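Local atomic coordinates of putative oxidoreductase yhhX (Escherichia coli K-12, PDB entry 3F4L), a protein that probably catalyses the NADP+-dependent oxidation of scyllo-inositol. Residues 150-155 with 231-236; 34-39 with 53-58; 160-165 with 200-205; 121-126 with 315-320. All blocks are in the same frame, centred on the assembly; numbering follows the deposited sequence.

The four contacts span both halves of a Gfo/Idh/MocA oxidoreductase. Contact 2 closes first along the chain and joins two neighbouring strands of the parallel Rossmann sheet, 29-35 and 52-54. Contact 4 closes the longest loop, bringing the exit of strand 119-121 against the start of helix 319-331; contacts 1 and 3 are nested inside that loop. Contact 1 lies on the mixed sheet of the C-terminal domain, about 39 Å from contact 2 between centres, and contact 3 ties two surface loops of the same domain. Contacts 1 and 4 touch, Phe153 packing on Arg125, so the central join abuts the residue that follows strand 146-152 of the large sheet. Contacts 1 and 3 also reach the second subunit.

Contact 1 of 4, residues 150-155 with 231-236; sequences ESHFDY and IDYPKF
An offset stack of the His152 and Tyr233 rings forms the middle of this contact, where strand 146-152 of the C-terminal domain's mixed sheet meets the loop entering strand 236-240. The ring centroids are 3.9 Å apart and the planes differ by 16°. Tyr233 CB sits nearly on the imidazole normal, 3.6 Å from the centroid of the His152 ring, a CH-pi contact over its face. Tyr233 also meets the ring of His239 of the second subunit, so an alanine here would probably loosen the histidine and the subunit packing, since the stacked ring would be gone.

Behind the stack, the backbone sets the register. Ser151 and Phe236 form an antiparallel non-hydrogen-bonded pair, and the neighbouring His152 N donates to Lys235 O at 3.1 Å in a nearly straight bond (168°). On the far side of strand 236-240, Lys235 and Phe236 both face Lys247 of strand 243-247, a classic beta bulge. The CB of Lys235 points away from the strand, yet bends at chi2 and chi4 bring NZ back to His152 O at 2.8 Å; one lysine thus grips both polar atoms of the His152 backbone.

Farther along, the carboxylates of Asp154 and Asp232 share one water, which probably eases their repulsion: it donates to Asp154 OD2 at 2.7 Å and Asp232 OD1 at 2.6 Å while accepting from Tyr233 N.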
# COMPACT_ATOMS: atom_id res chain seq x y z
N GLU A 150 -7.04 -0.61 -4.02
CA GLU A 150 -5.85 0.22 -4.05
C GLU A 150 -5.82 0.96 -5.38
O GLU A 150 -5.91 0.35 -6.44
CB GLU A 150 -4.61 -0.66 -3.90
CG GLU A 150 -3.33 0.08 -3.53
CD GLU A 150 -2.17 -0.88 -3.23
OE1 GLU A 150 -2.36 -1.83 -2.45
OE2 GLU A 150 -1.06 -0.67 -3.77
N SER A 151 -5.72 2.29 -5.30
CA SER A 151 -5.68 3.14 -6.48
C SER A 151 -4.38 3.94 -6.54
O SER A 151 -3.97 4.55 -5.54
CB SER A 151 -6.87 4.11 -6.45
OG SER A 151 -6.77 5.06 -7.49
N HIS A 152 -3.73 3.93 -7.70
CA HIS A 152 -2.48 4.64 -7.89
C HIS A 152 -2.59 5.65 -9.02
O HIS A 152 -3.23 5.39 -10.04
CB HIS A 152 -1.33 3.68 -8.22
CG HIS A 152 -0.74 2.98 -7.04
ND1 HIS A 152 -1.27 1.83 -6.50
CD2 HIS A 152 0.36 3.27 -6.30
CE1 HIS A 152 -0.53 1.44 -5.48
NE2 HIS A 152 0.47 2.29 -5.34
N PHE A 153 -2.00 6.82 -8.83
CA PHE A 153 -1.97 7.85 -9.85
C PHE A 153 -0.58 8.42 -9.64
O PHE A 153 -0.40 9.37 -8.89
CB PHE A 153 -3.05 8.91 -9.60
CG PHE A 153 -3.39 9.72 -10.82
CD1 PHE A 153 -2.48 10.63 -11.34
CD2 PHE A 153 -4.61 9.53 -11.48
CE1 PHE A 153 -2.78 11.34 -12.51
CE2 PHE A 153 -4.91 10.24 -12.64
CZ PHE A 153 -3.99 11.15 -13.16
N ASP A 154 0.41 7.81 -10.29
CA ASP A 154 1.80 8.22 -10.12
C ASP A 154 2.50 8.74 -11.37
O ASP A 154 1.98 8.64 -12.48
CB ASP A 154 2.61 7.05 -9.57
CG ASP A 154 1.97 6.40 -8.37
OD1 ASP A 154 1.62 7.11 -7.41
OD2 ASP A 154 1.83 5.16 -8.37
N TYR A 155 3.71 9.26 -11.16
CA TYR A 155 4.57 9.79 -12.23
C TYR A 155 6.01 9.58 -11.83
O TYR A 155 6.31 9.23 -10.69
CB TYR A 155 4.44 11.31 -12.38
CG TYR A 155 3.07 11.86 -12.70
CD1 TYR A 155 2.57 11.80 -14.00
CD2 TYR A 155 2.30 12.46 -11.71
CE1 TYR A 155 1.33 12.35 -14.30
CE2 TYR A 155 1.05 13.01 -12.01
CZ TYR A 155 0.58 12.95 -13.31
OH TYR A 155 -0.65 13.49 -13.61
N ILE A 231 9.01 2.54 -11.84
CA ILE A 231 8.30 1.37 -12.34
C ILE A 231 6.89 1.42 -11.75
O ILE A 231 6.71 1.22 -10.55
CB ILE A 231 8.97 0.05 -11.89
CG1 ILE A 231 10.37 -0.06 -12.51
CG2 ILE A 231 8.11 -1.12 -12.34
CD1 ILE A 231 11.16 -1.25 -11.98
N ASP A 232 5.91 1.68 -12.61
CA ASP A 232 4.52 1.81 -12.18
C ASP A 232 3.87 0.63 -11.47
O ASP A 232 4.20 -0.53 -11.71
CB ASP A 232 3.62 2.19 -13.36
CG ASP A 232 3.62 3.68 -13.63
OD1 ASP A 232 3.54 4.47 -12.67
OD2 ASP A 232 3.67 4.08 -14.81
N TYR A 233 2.94 0.96 -10.58
CA TYR A 233 2.16 -0.02 -9.85
C TYR A 233 0.95 -0.26 -10.76
O TYR A 233 0.79 0.40 -11.79
CB TYR A 233 1.57 0.55 -8.55
CG TYR A 233 2.54 0.94 -7.45
CD1 TYR A 233 3.24 2.15 -7.49
CD2 TYR A 233 2.70 0.12 -6.33
CE1 TYR A 233 4.08 2.53 -6.44
CE2 TYR A 233 3.53 0.48 -5.28
CZ TYR A 233 4.22 1.69 -5.34
OH TYR A 233 5.03 2.04 -4.28
N PRO A 234 0.12 -1.25 -10.41
CA PRO A 234 -1.06 -1.45 -11.26
C PRO A 234 -1.89 -0.18 -11.00
O PRO A 234 -1.71 0.45 -9.95
CB PRO A 234 -1.71 -2.68 -10.64
CG PRO A 234 -0.54 -3.47 -10.14
CD PRO A 234 0.36 -2.41 -9.55
N LYS A 235 -2.77 0.19 -11.93
CA LYS A 235 -3.62 1.37 -11.75
C LYS A 235 -4.65 1.10 -10.63
O LYS A 235 -4.95 1.98 -9.81
CB LYS A 235 -4.35 1.71 -13.05
CG LYS A 235 -5.30 2.90 -12.93
CD LYS A 235 -4.55 4.22 -12.78
CE LYS A 235 -5.47 5.33 -12.24
NZ LYS A 235 -5.91 5.01 -10.85
N PHE A 236 -5.20 -0.11 -10.62
CA PHE A 236 -6.16 -0.51 -9.58
C PHE A 236 -5.91 -1.94 -9.16
O PHE A 236 -5.53 -2.80 -9.98
CB PHE A 236 -7.62 -0.45 -10.06
CG PHE A 236 -8.17 0.94 -10.21
CD1 PHE A 236 -8.24 1.54 -11.47
CD2 PHE A 236 -8.60 1.65 -9.10
CE1 PHE A 236 -8.74 2.84 -11.61
CE2 PHE A 236 -9.11 2.94 -9.23
CZ PHE A 236 -9.18 3.54 -10.49
O HOH W 1 -7.56 6.93 -10.31
O HOH W 2 2.21 3.68 -10.60

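Contact 2 of 4, residues 34-39 with 53-58; sequences IFRRHA and FTSDLD
Main-chain hydrogen bonds define the pairing of strands 29-35 and 52-54 in the parallel sheet of the Rossmann fold. Thr54 pairs through both its backbone atoms with the one neighbouring strand: its N donates to Ile34 O at 3.0 Å, and its O accepts from Arg36 N, also at 3.0 Å and nearly along the C=O axis.

Apolar side chains occupy the two faces of this pair. On one, Ile34 and Phe53 lie side by side, CG2 of Ile34 3.7 Å from CE2 of Phe53. On the other, the Phe35 ring, with CG anti to the backbone N (chi1 164°), passes CE1 4.0 Å from Leu57 CB.

Polar groups fasten the strand ends. Ser55 O lies at the edge of the Phe35 ring. Ser55 OG donates to Arg36 O at 2.8 Å and accepts from Arg36 NH2 at 3.0 Å, while Arg36 NH1 has a salt bridge to Glu43. Thr54 OG1 accepts from Asp56 N at 2.9 Å, an ST turn, and Asp56 weakly caps the following helix through Asp58 N.

Basic residues just after the second strand of a Rossmann fold often meet the 2'-phosphate of NADP+, so Arg36 and Arg37 would be consistent with probable use of that cofactor, though none is bound here; Ser55 and Glu43 fix how Arg36 is turned.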
# COMPACT_ATOMS: atom_id res chain seq x y z
N ILE A 34 -18.98 32.10 -24.21
CA ILE A 34 -17.77 31.74 -23.50
C ILE A 34 -17.20 33.05 -23.02
O ILE A 34 -16.79 33.90 -23.81
CB ILE A 34 -16.75 31.00 -24.37
CG1 ILE A 34 -17.23 29.56 -24.62
CG2 ILE A 34 -15.39 30.97 -23.65
CD1 ILE A 34 -16.21 28.69 -25.34
N PHE A 35 -17.24 33.24 -21.70
CA PHE A 35 -16.73 34.43 -21.06
C PHE A 35 -15.25 34.23 -20.75
O PHE A 35 -14.82 33.12 -20.46
CB PHE A 35 -17.47 34.70 -19.75
CG PHE A 35 -16.77 35.66 -18.83
CD1 PHE A 35 -16.95 37.04 -18.96
CD2 PHE A 35 -15.91 35.19 -17.84
CE1 PHE A 35 -16.27 37.93 -18.12
CE2 PHE A 35 -15.23 36.07 -17.00
CZ PHE A 35 -15.41 37.44 -17.14
N ARG A 36 -14.49 35.32 -20.82
CA ARG A 36 -13.07 35.32 -20.49
C ARG A 36 -12.69 36.76 -20.21
O ARG A 36 -13.18 37.68 -20.87
CB ARG A 36 -12.20 34.73 -21.61
CG ARG A 36 -12.79 34.79 -23.01
CD ARG A 36 -12.13 35.84 -23.87
NE ARG A 36 -12.93 37.06 -23.96
CZ ARG A 36 -13.19 37.69 -25.10
NH1 ARG A 36 -12.73 37.22 -26.25
NH2 ARG A 36 -13.92 38.79 -25.09
N ARG A 37 -11.83 36.96 -19.23
CA ARG A 37 -11.39 38.31 -18.86
C ARG A 37 -10.65 38.97 -20.02
O ARG A 37 -10.84 40.15 -20.30
CB ARG A 37 -10.48 38.25 -17.63
CG ARG A 37 -10.76 37.05 -16.72
CD ARG A 37 -10.60 37.44 -15.27
NE ARG A 37 -11.51 38.53 -14.93
CZ ARG A 37 -11.63 39.06 -13.72
NH1 ARG A 37 -10.90 38.59 -12.71
NH2 ARG A 37 -12.49 40.05 -13.51
N HIS A 38 -9.79 38.21 -20.69
CA HIS A 38 -9.03 38.73 -21.82
C HIS A 38 -9.15 37.80 -23.02
O HIS A 38 -9.22 36.59 -22.86
CB HIS A 38 -7.55 38.88 -21.45
CG HIS A 38 -7.32 39.73 -20.24
ND1 HIS A 38 -6.64 39.28 -19.13
CD2 HIS A 38 -7.69 41.00 -19.97
CE1 HIS A 38 -6.60 40.23 -18.23
NE2 HIS A 38 -7.23 41.29 -18.71
N ALA A 39 -9.18 38.38 -24.21
CA ALA A 39 -9.30 37.60 -25.43
C ALA A 39 -8.13 36.63 -25.55
O ALA A 39 -7.01 36.93 -25.11
CB ALA A 39 -9.34 38.53 -26.64
N PHE A 53 -17.81 34.86 -27.97
CA PHE A 53 -16.86 35.09 -26.89
C PHE A 53 -17.11 36.49 -26.34
O PHE A 53 -17.32 37.42 -27.09
CB PHE A 53 -15.42 34.98 -27.39
CG PHE A 53 -15.01 33.57 -27.74
CD1 PHE A 53 -15.24 33.06 -29.01
CD2 PHE A 53 -14.43 32.75 -26.78
CE1 PHE A 53 -14.89 31.74 -29.32
CE2 PHE A 53 -14.09 31.43 -27.08
CZ PHE A 53 -14.32 30.93 -28.35
N THR A 54 -17.06 36.64 -25.02
CA THR A 54 -17.33 37.93 -24.41
C THR A 54 -16.58 38.13 -23.10
O THR A 54 -16.18 37.16 -22.45
CB THR A 54 -18.85 38.06 -24.14
OG1 THR A 54 -19.12 39.23 -23.36
CG2 THR A 54 -19.36 36.84 -23.41
N SER A 55 -16.40 39.39 -22.73
CA SER A 55 -15.73 39.75 -21.49
C SER A 55 -16.74 40.41 -20.56
O SER A 55 -16.38 40.96 -19.51
CB SER A 55 -14.56 40.68 -21.75
OG SER A 55 -13.50 39.97 -22.37
N ASP A 56 -18.01 40.36 -20.96
CA ASP A 56 -19.11 40.92 -20.18
C ASP A 56 -19.90 39.72 -19.65
O ASP A 56 -20.67 39.10 -20.38
CB ASP A 56 -19.99 41.81 -21.07
CG ASP A 56 -21.25 42.30 -20.36
OD1 ASP A 56 -21.37 42.11 -19.13
OD2 ASP A 56 -22.12 42.88 -21.05
N LEU A 57 -19.70 39.41 -18.38
CA LEU A 57 -20.37 38.27 -17.77
C LEU A 57 -21.88 38.41 -17.77
O LEU A 57 -22.60 37.43 -17.93
CB LEU A 57 -19.84 38.07 -16.34
CG LEU A 57 -20.34 36.86 -15.55
CD1 LEU A 57 -20.40 35.61 -16.42
CD2 LEU A 57 -19.43 36.64 -14.36
N ASP A 58 -22.38 39.64 -17.60
CA ASP A 58 -23.82 39.84 -17.59
C ASP A 58 -24.49 39.40 -18.89
O ASP A 58 -25.61 38.90 -18.87
CB ASP A 58 -24.15 41.31 -17.29
CG ASP A 58 -23.91 41.66 -15.83
OD1 ASP A 58 -24.37 40.90 -14.96
OD2 ASP A 58 -23.26 42.69 -15.56

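Contact 3 of 4, residues 160-165 with 200-205; sequences AETKPG and LRNKAN
The Arg201 guanidinium presents one face to Ala160, whose CB lies over the centre of the group, 3.7 Å from Arg201 CZ; around its rim, NE makes a salt bridge with Asp208 and NH1 bonds to Arg157 O. Two further flat groups, the amides of Asn202 and Asn205, donate through their edges and accept from donors above their planes. These asparagines begin and end a type I beta turn, and the first also makes an Asx turn, with OD1 accepting from Ala204 N at 2.9 Å.

Asn202 holds CG anti to its backbone N (chi1 -171°), which sends ND2 across to the loop 160-165. There ND2 uses both its hydrogens, on Ala160 O at 3.2 Å and Thr162 OG1 at 2.8 Å, both partners lying in or close to the amide plane. Asn205 behaves like a peptide unit laid beside the opposing backbone. Its ND2 donates to Glu161 O at 2.9 Å, and its OD1 accepts from Lys163 N at 2.7 Å.

Two surface loops of the C-terminal domain, following strands 146-152 and 192-198, are thus joined largely by side-chain amides. Lys203, within the turn, forms a salt bridge with Asp218 of the second subunit. Besides Ala160 on Arg201, a methyl pair packs, Thr162 CG2 against Ala204 CB at 3.7 Å. A water finishes the seam, accepting from Gly165 N and donating to Ala204 O at 2.5 Å.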
# COMPACT_ATOMS: atom_id res chain seq x y z
N ALA A 160 11.56 19.28 -9.52
CA ALA A 160 10.49 20.16 -9.08
C ALA A 160 11.12 21.49 -8.72
O ALA A 160 11.81 21.61 -7.71
CB ALA A 160 9.77 19.57 -7.86
N GLU A 161 10.89 22.50 -9.56
CA GLU A 161 11.45 23.81 -9.30
C GLU A 161 10.79 24.37 -8.04
O GLU A 161 9.62 24.09 -7.77
CB GLU A 161 11.19 24.75 -10.48
CG GLU A 161 11.81 24.30 -11.81
CD GLU A 161 13.33 24.17 -11.75
OE1 GLU A 161 13.98 25.00 -11.08
OE2 GLU A 161 13.87 23.25 -12.39
N THR A 162 11.56 25.13 -7.27
CA THR A 162 11.03 25.72 -6.05
C THR A 162 9.85 26.60 -6.40
O THR A 162 9.93 27.43 -7.30
CB THR A 162 12.10 26.58 -5.36
OG1 THR A 162 13.20 25.74 -4.99
CG2 THR A 162 11.52 27.25 -4.11
N LYS A 163 8.74 26.39 -5.70
CA LYS A 163 7.53 27.16 -5.93
C LYS A 163 6.63 27.01 -4.70
O LYS A 163 5.68 26.24 -4.71
CB LYS A 163 6.80 26.67 -7.18
CG LYS A 163 6.81 27.68 -8.33
CD LYS A 163 5.98 27.20 -9.53
CE LYS A 163 6.59 25.97 -10.20
NZ LYS A 163 7.96 26.23 -10.77
N PRO A 164 6.94 27.76 -3.63
CA PRO A 164 6.17 27.71 -2.39
C PRO A 164 4.67 27.87 -2.58
O PRO A 164 4.22 28.50 -3.54
CB PRO A 164 6.80 28.82 -1.55
CG PRO A 164 8.24 28.77 -1.98
CD PRO A 164 8.10 28.65 -3.49
N GLY A 165 3.91 27.30 -1.66
CA GLY A 165 2.47 27.39 -1.73
C GLY A 165 1.82 26.86 -0.47
O GLY A 165 2.50 26.50 0.49
N LEU A 200 8.58 15.39 -1.06
CA LEU A 200 9.87 14.74 -1.28
C LEU A 200 10.87 15.37 -2.24
O LEU A 200 12.06 15.41 -1.95
CB LEU A 200 9.63 13.30 -1.73
CG LEU A 200 8.89 12.36 -0.78
CD1 LEU A 200 8.60 11.04 -1.50
CD2 LEU A 200 9.72 12.11 0.46
N ARG A 201 10.40 15.81 -3.40
CA ARG A 201 11.29 16.38 -4.40
C ARG A 201 11.93 17.70 -4.02
O ARG A 201 13.14 17.89 -4.22
CB ARG A 201 10.53 16.55 -5.72
CG ARG A 201 10.09 15.24 -6.34
CD ARG A 201 9.31 15.50 -7.61
NE ARG A 201 8.14 16.33 -7.34
CZ ARG A 201 7.34 16.83 -8.28
NH1 ARG A 201 7.58 16.59 -9.56
NH2 ARG A 201 6.29 17.56 -7.93
N ASN A 202 11.14 18.62 -3.48
CA ASN A 202 11.66 19.92 -3.08
C ASN A 202 10.97 20.34 -1.79
O ASN A 202 9.79 20.69 -1.80
CB ASN A 202 11.39 20.98 -4.15
CG ASN A 202 12.09 22.29 -3.86
OD1 ASN A 202 12.26 22.66 -2.70
ND2 ASN A 202 12.49 23.00 -4.91
N LYS A 203 11.71 20.30 -0.69
CA LYS A 203 11.14 20.64 0.62
C LYS A 203 10.53 22.03 0.72
O LYS A 203 9.84 22.33 1.69
CB LYS A 203 12.20 20.45 1.72
CG LYS A 203 12.36 19.01 2.17
CD LYS A 203 11.06 18.46 2.72
CE LYS A 203 11.20 17.05 3.26
NZ LYS A 203 11.61 16.05 2.22
N ALA A 204 10.75 22.87 -0.28
CA ALA A 204 10.19 24.21 -0.24
C ALA A 204 8.76 24.21 -0.78
O ALA A 204 7.99 25.14 -0.51
CB ALA A 204 11.05 25.17 -1.05
N ASN A 205 8.40 23.17 -1.53
CA ASN A 205 7.08 23.05 -2.16
C ASN A 205 6.00 22.31 -1.36
O ASN A 205 6.29 21.62 -0.38
CB ASN A 205 7.22 22.34 -3.51
CG ASN A 205 8.11 23.09 -4.48
OD1 ASN A 205 8.66 24.14 -4.14
ND2 ASN A 205 8.27 22.56 -5.68
O HOH W 3 5.62 25.73 0.14

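Contact 4 of 4, residues 121-126 with 315-320; sequences PYQNRR and NYVKES
The two backbones stay well apart, the nearest CA pair being Pro121 and Val317 at 7.7 Å, so the join between the end of strand 119-121 and the start of helix 319-331 is made by side chains reaching across to main chain and to each other.

Tyr316 does most of this. Its CG takes the crowded position between the backbone N and the carbonyl carbon (chi1 77°), from which the ring reaches the opposite loop. At its tip, OH accepts from Gln123 N at 2.9 Å in a fairly straight bond (161°) and donates weakly to Pro121 O at 2.7 Å, holding the backbone on both sides of Tyr122. Gln123 O lies at the ring edge, in its plane. A phenylalanine here would remove the hydroxyl that Gln123 N and Pro121 O share and would probably weaken the hold on the loop.

Val317 packs beside it. Its CG2 lies over the centre of the Tyr316 ring and also over the face of the Arg126 guanidinium, 3.8 Å from CZ; CG1 meets Pro121 CG tip to tip at 4.2 Å. Arg126, extended from CG to NE, is fixed by salt bridges to Asp181 through NE and to Glu321 through NH2. Asn315 ND2 donates to Val317 O at 2.9 Å within its own segment and also bonds to Thr120 OG1.

Helix 300-311 backs the tyrosine through Val301 and Ala304, helix 171-187 supplies Asp181, and Val322 of helix 319-331 packs on both Pro121 and Val317, seating this late helix against the edge strand of the Rossmann sheet.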
# COMPACT_ATOMS: atom_id res chain seq x y z
N PRO A 121 -19.84 19.46 -8.96
CA PRO A 121 -18.45 19.52 -9.42
C PRO A 121 -18.35 18.69 -10.70
O PRO A 121 -19.27 17.95 -11.05
CB PRO A 121 -17.68 18.90 -8.26
CG PRO A 121 -18.64 17.86 -7.76
CD PRO A 121 -19.97 18.61 -7.76
N TYR A 122 -17.23 18.82 -11.41
CA TYR A 122 -16.97 18.09 -12.65
C TYR A 122 -16.07 16.90 -12.29
O TYR A 122 -14.86 17.05 -12.22
CB TYR A 122 -16.26 19.02 -13.65
CG TYR A 122 -15.92 18.44 -15.01
CD1 TYR A 122 -16.90 17.89 -15.83
CD2 TYR A 122 -14.61 18.48 -15.48
CE1 TYR A 122 -16.59 17.40 -17.10
CE2 TYR A 122 -14.29 17.99 -16.75
CZ TYR A 122 -15.28 17.46 -17.55
OH TYR A 122 -14.96 16.98 -18.79
N GLN A 123 -16.67 15.74 -12.05
CA GLN A 123 -15.89 14.55 -11.70
C GLN A 123 -15.86 13.62 -12.90
O GLN A 123 -16.43 12.53 -12.88
CB GLN A 123 -16.51 13.84 -10.49
CG GLN A 123 -16.57 14.71 -9.23
CD GLN A 123 -15.19 15.14 -8.75
OE1 GLN A 123 -14.16 14.67 -9.24
NE2 GLN A 123 -15.16 16.03 -7.75
N ASN A 124 -15.18 14.05 -13.95
CA ASN A 124 -15.09 13.28 -15.18
C ASN A 124 -14.36 11.94 -15.03
O ASN A 124 -14.59 11.03 -15.82
CB ASN A 124 -14.42 14.12 -16.28
CG ASN A 124 -13.01 14.58 -15.92
OD1 ASN A 124 -12.78 15.14 -14.85
ND2 ASN A 124 -12.06 14.34 -16.82
N ARG A 125 -13.50 11.81 -14.03
CA ARG A 125 -12.77 10.55 -13.88
C ARG A 125 -13.65 9.40 -13.40
O ARG A 125 -13.18 8.27 -13.19
CB ARG A 125 -11.54 10.74 -12.98
CG ARG A 125 -10.60 11.85 -13.49
CD ARG A 125 -9.12 11.61 -13.16
NE ARG A 125 -8.55 10.61 -14.05
CZ ARG A 125 -7.61 10.84 -14.96
NH1 ARG A 125 -7.10 12.06 -15.11
NH2 ARG A 125 -7.21 9.86 -15.74
N ARG A 126 -14.93 9.68 -13.23
CA ARG A 126 -15.87 8.64 -12.85
C ARG A 126 -16.13 7.86 -14.12
O ARG A 126 -16.74 6.80 -14.10
CB ARG A 126 -17.17 9.24 -12.32
CG ARG A 126 -17.02 9.79 -10.91
CD ARG A 126 -18.36 10.09 -10.28
NE ARG A 126 -18.19 10.57 -8.91
CZ ARG A 126 -19.17 10.63 -8.02
NH1 ARG A 126 -20.38 10.23 -8.35
NH2 ARG A 126 -18.93 11.06 -6.79
N ASN A 315 -28.75 13.93 -10.00
CA ASN A 315 -27.44 14.36 -10.49
C ASN A 315 -26.46 13.19 -10.37
O ASN A 315 -26.57 12.38 -9.45
CB ASN A 315 -26.95 15.55 -9.66
CG ASN A 315 -25.72 16.21 -10.24
OD1 ASN A 315 -25.72 16.65 -11.39
ND2 ASN A 315 -24.65 16.27 -9.45
N TYR A 316 -25.50 13.11 -11.29
CA TYR A 316 -24.55 12.00 -11.28
C TYR A 316 -23.69 11.96 -10.03
O TYR A 316 -23.23 10.89 -9.62
CB TYR A 316 -23.67 12.02 -12.54
CG TYR A 316 -22.55 13.05 -12.56
CD1 TYR A 316 -22.83 14.42 -12.49
CD2 TYR A 316 -21.22 12.65 -12.68
CE1 TYR A 316 -21.80 15.36 -12.54
CE2 TYR A 316 -20.18 13.59 -12.73
CZ TYR A 316 -20.48 14.94 -12.66
OH TYR A 316 -19.47 15.87 -12.72
N VAL A 317 -23.46 13.12 -9.42
CA VAL A 317 -22.68 13.20 -8.19
C VAL A 317 -23.62 13.58 -7.04
O VAL A 317 -24.37 14.55 -7.14
CB VAL A 317 -21.57 14.28 -8.29
CG1 VAL A 317 -20.84 14.39 -6.96
CG2 VAL A 317 -20.58 13.92 -9.39
N LYS A 318 -23.57 12.82 -5.95
CA LYS A 318 -24.42 13.13 -4.81
C LYS A 318 -23.77 14.21 -3.95
O LYS A 318 -22.54 14.27 -3.81
CB LYS A 318 -24.66 11.88 -3.96
CG LYS A 318 -25.20 10.68 -4.74
CD LYS A 318 -25.76 9.60 -3.81
CE LYS A 318 -24.71 9.08 -2.84
NZ LYS A 318 -25.31 8.08 -1.91
N GLU A 319 -24.62 15.07 -3.36
CA GLU A 319 -24.16 16.15 -2.50
C GLU A 319 -23.25 15.62 -1.39
O GLU A 319 -22.18 16.19 -1.13
CB GLU A 319 -25.38 16.87 -1.88
CG GLU A 319 -25.07 18.14 -1.07
CD GLU A 319 -26.33 18.80 -0.49
OE1 GLU A 319 -27.31 18.99 -1.26
OE2 GLU A 319 -26.35 19.14 0.72
N SER A 320 -23.66 14.53 -0.75
CA SER A 320 -22.88 13.94 0.34
C SER A 320 -21.49 13.51 -0.10
O SER A 320 -20.55 13.58 0.69
CB SER A 320 -23.62 12.75 0.95
OG SER A 320 -23.79 11.70 0.01